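Local coordinates for glypican-1 (Homo sapiens, PDB 4YWT), which is a GPI-anchored cell-surface proteoglycan whose heparan sulfate chains bind alpha-4(V) collagen, and takes part in Schwann cell myelination, at residues L121-L132 with H317-Q328. The protein carries 3 engineered substitutions. Numbering follows the deposited sequence.
Sequences LQATFPGAFGEL and HTWLAEAINALQ
F125 and F129, one turn apart, enter successive holes on helix 316-328 as knobs, F125 among H317, L320, A321 and I324, F129 among A321, I324, N325 and Q328. This knobs-into-holes packing joins the end of the long helix 70-129 to helix 316-328 in the largely helical glypican core; helices 121-129 and 317-328 run nearly parallel, crossing at -15° with axes approaching to 11.2 Å. F125 turns an edge to H317 O, which lies 3.6 Å from CZ, near the ring plane. The same CZ packs 3.7 Å from A321 CB. Its two faces are covered from its own helix, one by L121 CG and the other by F129 CE2. F129 is sandwiched differently, with A128 CB over one face and I324 CG2 over the other, the latter a CH-pi contact 3.9 Å from the ring centroid. N325 ND2 sits at the edge of F129, 3.5 Å from CE1, and is steadied by a 3.0 Å hydrogen bond to A321 O, which it reaches from the face opposite N325 N. Standing anti to the carbonyl carbon (chi1 -69°), I324 CG1 carries CD1 to F125 CE2 while CG2 serves F129, so one isoleucine packs against both rings. Toward the start of the segments, L121 CD1 meets L320 CD1 at 3.7 Å, their side chains crossing at about a right angle. Past the turn at G130, which has positive phi, L132 CD1 lies against the amide of Q328, a poorly ordered side chain. Outside the pair, F140 of helix 137-152 touches L320 and I324, and S117 OG hydrogen-bonds H317 ND1.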
loop_
_atom_site.group_PDB
_atom_site.type_symbol
_atom_site.label_atom_id
_atom_site.label_comp_id
_atom_site.label_asym_id
_atom_site.label_seq_id
_atom_site.Cartn_x
_atom_site.Cartn_y
_atom_site.Cartn_z
ATOM N N LEU A 121 18.993 -2.290 -27.216
ATOM C CA LEU A 121 20.392 -1.937 -27.415
ATOM C C LEU A 121 21.134 -3.062 -28.132
ATOM O O LEU A 121 21.770 -2.835 -29.160
ATOM C CB LEU A 121 21.066 -1.621 -26.077
ATOM C CG LEU A 121 22.563 -1.293 -26.111
ATOM C CD1 LEU A 121 22.875 -0.173 -25.135
ATOM C CD2 LEU A 121 23.404 -2.519 -25.786
ATOM N N GLN A 122 21.044 -4.273 -27.587
ATOM C CA GLN A 122 21.734 -5.426 -28.161
ATOM C C GLN A 122 21.329 -5.687 -29.609
ATOM O O GLN A 122 22.132 -6.169 -30.407
ATOM C CB GLN A 122 21.469 -6.679 -27.326
ATOM C CG GLN A 122 22.122 -6.672 -25.959
ATOM C CD GLN A 122 21.836 -7.939 -25.178
ATOM O OE1 GLN A 122 22.499 -8.233 -24.184
ATOM N NE2 GLN A 122 20.844 -8.699 -25.626
ATOM N N ALA A 123 20.085 -5.366 -29.945
ATOM C CA ALA A 123 19.577 -5.640 -31.283
ATOM C C ALA A 123 19.941 -4.551 -32.296
ATOM O O ALA A 123 20.207 -4.850 -33.460
ATOM C CB ALA A 123 18.071 -5.825 -31.239
ATOM N N THR A 124 19.953 -3.295 -31.857
ATOM C CA THR A 124 20.122 -2.183 -32.793
ATOM C C THR A 124 21.552 -1.645 -32.885
ATOM O O THR A 124 21.972 -1.178 -33.943
ATOM C CB THR A 124 19.193 -1.012 -32.428
ATOM O OG1 THR A 124 19.517 -0.533 -31.117
ATOM C CG2 THR A 124 17.740 -1.458 -32.457
ATOM N N PHE A 125 22.292 -1.705 -31.781
ATOM C CA PHE A 125 23.643 -1.139 -31.726
ATOM C C PHE A 125 24.667 -1.719 -32.720
ATOM O O PHE A 125 25.454 -0.957 -33.279
ATOM C CB PHE A 125 24.203 -1.264 -30.305
ATOM C CG PHE A 125 23.922 -0.069 -29.437
ATOM C CD1 PHE A 125 22.683 0.549 -29.466
ATOM C CD2 PHE A 125 24.898 0.437 -28.594
ATOM C CE1 PHE A 125 22.422 1.650 -28.671
ATOM C CE2 PHE A 125 24.643 1.537 -27.796
ATOM C CZ PHE A 125 23.403 2.144 -27.834
ATOM N N PRO A 126 24.683 -3.052 -32.935
ATOM C CA PRO A 126 25.675 -3.559 -33.895
ATOM C C PRO A 126 25.534 -2.962 -35.295
ATOM O O PRO A 126 26.537 -2.769 -35.978
ATOM C CB PRO A 126 25.404 -5.070 -33.924
ATOM C CG PRO A 126 24.050 -5.245 -33.311
ATOM C CD PRO A 126 23.943 -4.156 -32.300
ATOM N N GLY A 127 24.307 -2.664 -35.708
ATOM C CA GLY A 127 24.080 -2.053 -37.004
ATOM C C GLY A 127 24.518 -0.600 -37.045
ATOM O O GLY A 127 25.107 -0.145 -38.026
ATOM N N ALA A 128 24.239 0.125 -35.967
ATOM C CA ALA A 128 24.477 1.564 -35.921
ATOM C C ALA A 128 25.939 1.923 -35.673
ATOM O O ALA A 128 26.403 2.975 -36.111
ATOM C CB ALA A 128 23.599 2.201 -34.851
ATOM N N PHE A 129 26.664 1.055 -34.973
ATOM C CA PHE A 129 28.013 1.391 -34.526
ATOM C C PHE A 129 29.047 0.309 -34.835
ATOM O O PHE A 129 30.247 0.584 -34.858
ATOM C CB PHE A 129 28.002 1.679 -33.024
ATOM C CG PHE A 129 26.969 2.688 -32.609
ATOM C CD1 PHE A 129 27.010 3.983 -33.100
ATOM C CD2 PHE A 129 25.958 2.342 -31.728
ATOM C CE1 PHE A 129 26.060 4.913 -32.721
ATOM C CE2 PHE A 129 25.007 3.268 -31.344
ATOM C CZ PHE A 129 25.058 4.556 -31.841
ATOM N N GLY A 130 28.587 -0.918 -35.063
ATOM C CA GLY A 130 29.476 -2.008 -35.426
ATOM C C GLY A 130 30.457 -2.436 -34.348
ATOM O O GLY A 130 30.069 -2.746 -33.216
ATOM N N GLU A 131 31.737 -2.455 -34.711
ATOM C CA GLU A 131 32.799 -2.902 -33.813
ATOM C C GLU A 131 32.913 -2.009 -32.582
ATOM O O GLU A 131 33.410 -2.442 -31.540
ATOM C CB GLU A 131 34.137 -2.951 -34.552
ATOM N N LEU A 132 32.460 -0.766 -32.713
ATOM C CA LEU A 132 32.421 0.161 -31.590
ATOM C C LEU A 132 31.616 -0.425 -30.437
ATOM O O LEU A 132 32.025 -0.352 -29.279
ATOM C CB LEU A 132 31.824 1.503 -32.010
ATOM C CG LEU A 132 32.752 2.517 -32.676
ATOM C CD1 LEU A 132 32.107 3.891 -32.676
ATOM C CD2 LEU A 132 34.104 2.554 -31.983
ATOM N N HIS A 317 19.381 3.270 -23.347
ATOM C CA HIS A 317 20.077 2.974 -24.593
ATOM C C HIS A 317 20.089 4.162 -25.548
ATOM O O HIS A 317 21.017 4.315 -26.339
ATOM C CB HIS A 317 19.442 1.763 -25.279
ATOM C CG HIS A 317 17.993 1.942 -25.612
ATOM N ND1 HIS A 317 16.986 1.736 -24.693
ATOM C CD2 HIS A 317 17.381 2.304 -26.764
ATOM C CE1 HIS A 317 15.817 1.966 -25.264
ATOM N NE2 HIS A 317 16.029 2.311 -26.520
ATOM N N THR A 318 19.059 5.000 -25.475
ATOM C CA THR A 318 18.980 6.179 -26.329
ATOM C C THR A 318 20.082 7.174 -25.972
ATOM O O THR A 318 20.753 7.723 -26.854
ATOM C CB THR A 318 17.609 6.872 -26.214
ATOM O OG1 THR A 318 17.476 7.469 -24.919
ATOM C CG2 THR A 318 16.488 5.868 -26.428
ATOM N N TRP A 319 20.270 7.395 -24.674
ATOM C CA TRP A 319 21.312 8.296 -24.199
ATOM C C TRP A 319 22.696 7.716 -24.456
ATOM O O TRP A 319 23.624 8.448 -24.810
ATOM C CB TRP A 319 21.135 8.598 -22.711
ATOM C CG TRP A 319 19.887 9.362 -22.411
ATOM C CD1 TRP A 319 18.765 8.891 -21.797
ATOM C CD2 TRP A 319 19.625 10.734 -22.731
ATOM N NE1 TRP A 319 17.823 9.888 -21.704
ATOM C CE2 TRP A 319 18.327 11.029 -22.271
ATOM C CE3 TRP A 319 20.365 11.742 -23.357
ATOM C CZ2 TRP A 319 17.750 12.290 -22.416
ATOM C CZ3 TRP A 319 19.792 12.994 -23.502
ATOM C CH2 TRP A 319 18.498 13.257 -23.033
ATOM N N LEU A 320 22.835 6.403 -24.281
ATOM C CA LEU A 320 24.099 5.749 -24.617
ATOM C C LEU A 320 24.450 5.968 -26.093
ATOM O O LEU A 320 25.569 6.374 -26.432
ATOM C CB LEU A 320 24.036 4.252 -24.302
ATOM C CG LEU A 320 23.887 3.863 -22.829
ATOM C CD1 LEU A 320 23.887 2.350 -22.672
ATOM C CD2 LEU A 320 24.989 4.493 -21.988
ATOM N N ALA A 321 23.474 5.714 -26.959
ATOM C CA ALA A 321 23.639 5.887 -28.397
ATOM C C ALA A 321 23.986 7.329 -28.753
ATOM O O ALA A 321 24.821 7.578 -29.630
ATOM C CB ALA A 321 22.376 5.452 -29.130
ATOM N N GLU A 322 23.346 8.277 -28.073
ATOM C CA GLU A 322 23.627 9.689 -28.312
ATOM C C GLU A 322 25.062 10.030 -27.905
ATOM O O GLU A 322 25.754 10.792 -28.593
ATOM C CB GLU A 322 22.630 10.572 -27.560
ATOM C CG GLU A 322 22.800 12.061 -27.825
ATOM C CD GLU A 322 21.557 12.860 -27.484
ATOM O OE1 GLU A 322 20.448 12.428 -27.867
ATOM O OE2 GLU A 322 21.687 13.920 -26.836
ATOM N N ALA A 323 25.507 9.451 -26.793
ATOM C CA ALA A 323 26.875 9.648 -26.322
ATOM C C ALA A 323 27.889 9.102 -27.323
ATOM O O ALA A 323 28.901 9.750 -27.614
ATOM C CB ALA A 323 27.068 8.992 -24.971
ATOM N N ILE A 324 27.614 7.913 -27.850
ATOM C CA ILE A 324 28.517 7.291 -28.814
ATOM C C ILE A 324 28.570 8.082 -30.124
ATOM O O ILE A 324 29.656 8.330 -30.661
ATOM C CB ILE A 324 28.113 5.831 -29.094
ATOM C CG1 ILE A 324 28.372 4.975 -27.852
ATOM C CG2 ILE A 324 28.891 5.274 -30.275
ATOM C CD1 ILE A 324 28.014 3.516 -28.023
ATOM N N ASN A 325 27.404 8.482 -30.627
ATOM C CA ASN A 325 27.340 9.361 -31.795
ATOM C C ASN A 325 28.173 10.623 -31.586
ATOM O O ASN A 325 28.976 11.014 -32.450
ATOM C CB ASN A 325 25.891 9.742 -32.107
ATOM C CG ASN A 325 25.218 8.768 -33.055
ATOM O OD1 ASN A 325 25.505 8.754 -34.252
ATOM N ND2 ASN A 325 24.312 7.953 -32.526
ATOM N N ALA A 326 27.982 11.245 -30.425
ATOM C CA ALA A 326 28.736 12.436 -30.050
ATOM C C ALA A 326 30.241 12.182 -30.101
ATOM O O ALA A 326 30.990 12.979 -30.674
ATOM C CB ALA A 326 28.327 12.904 -28.663
ATOM N N LEU A 327 30.676 11.071 -29.510
ATOM C CA LEU A 327 32.091 10.712 -29.527
ATOM C C LEU A 327 32.609 10.590 -30.952
ATOM O O LEU A 327 33.666 11.133 -31.287
ATOM C CB LEU A 327 32.340 9.401 -28.782
ATOM C CG LEU A 327 33.816 8.993 -28.809
ATOM C CD1 LEU A 327 34.633 9.849 -27.850
ATOM C CD2 LEU A 327 33.999 7.516 -28.513
ATOM N N GLN A 328 31.860 9.872 -31.784
ATOM C CA GLN A 328 32.224 9.705 -33.187
ATOM C C GLN A 328 32.414 11.038 -33.893
ATOM O O GLN A 328 33.450 11.273 -34.512
ATOM C CB GLN A 328 31.172 8.888 -33.932
ATOM C CG GLN A 328 31.447 7.399 -33.974
ATOM C CD GLN A 328 30.290 6.627 -34.569
ATOM O OE1 GLN A 328 29.160 7.116 -34.611
ATOM N NE2 GLN A 328 30.568 5.427 -35.057
#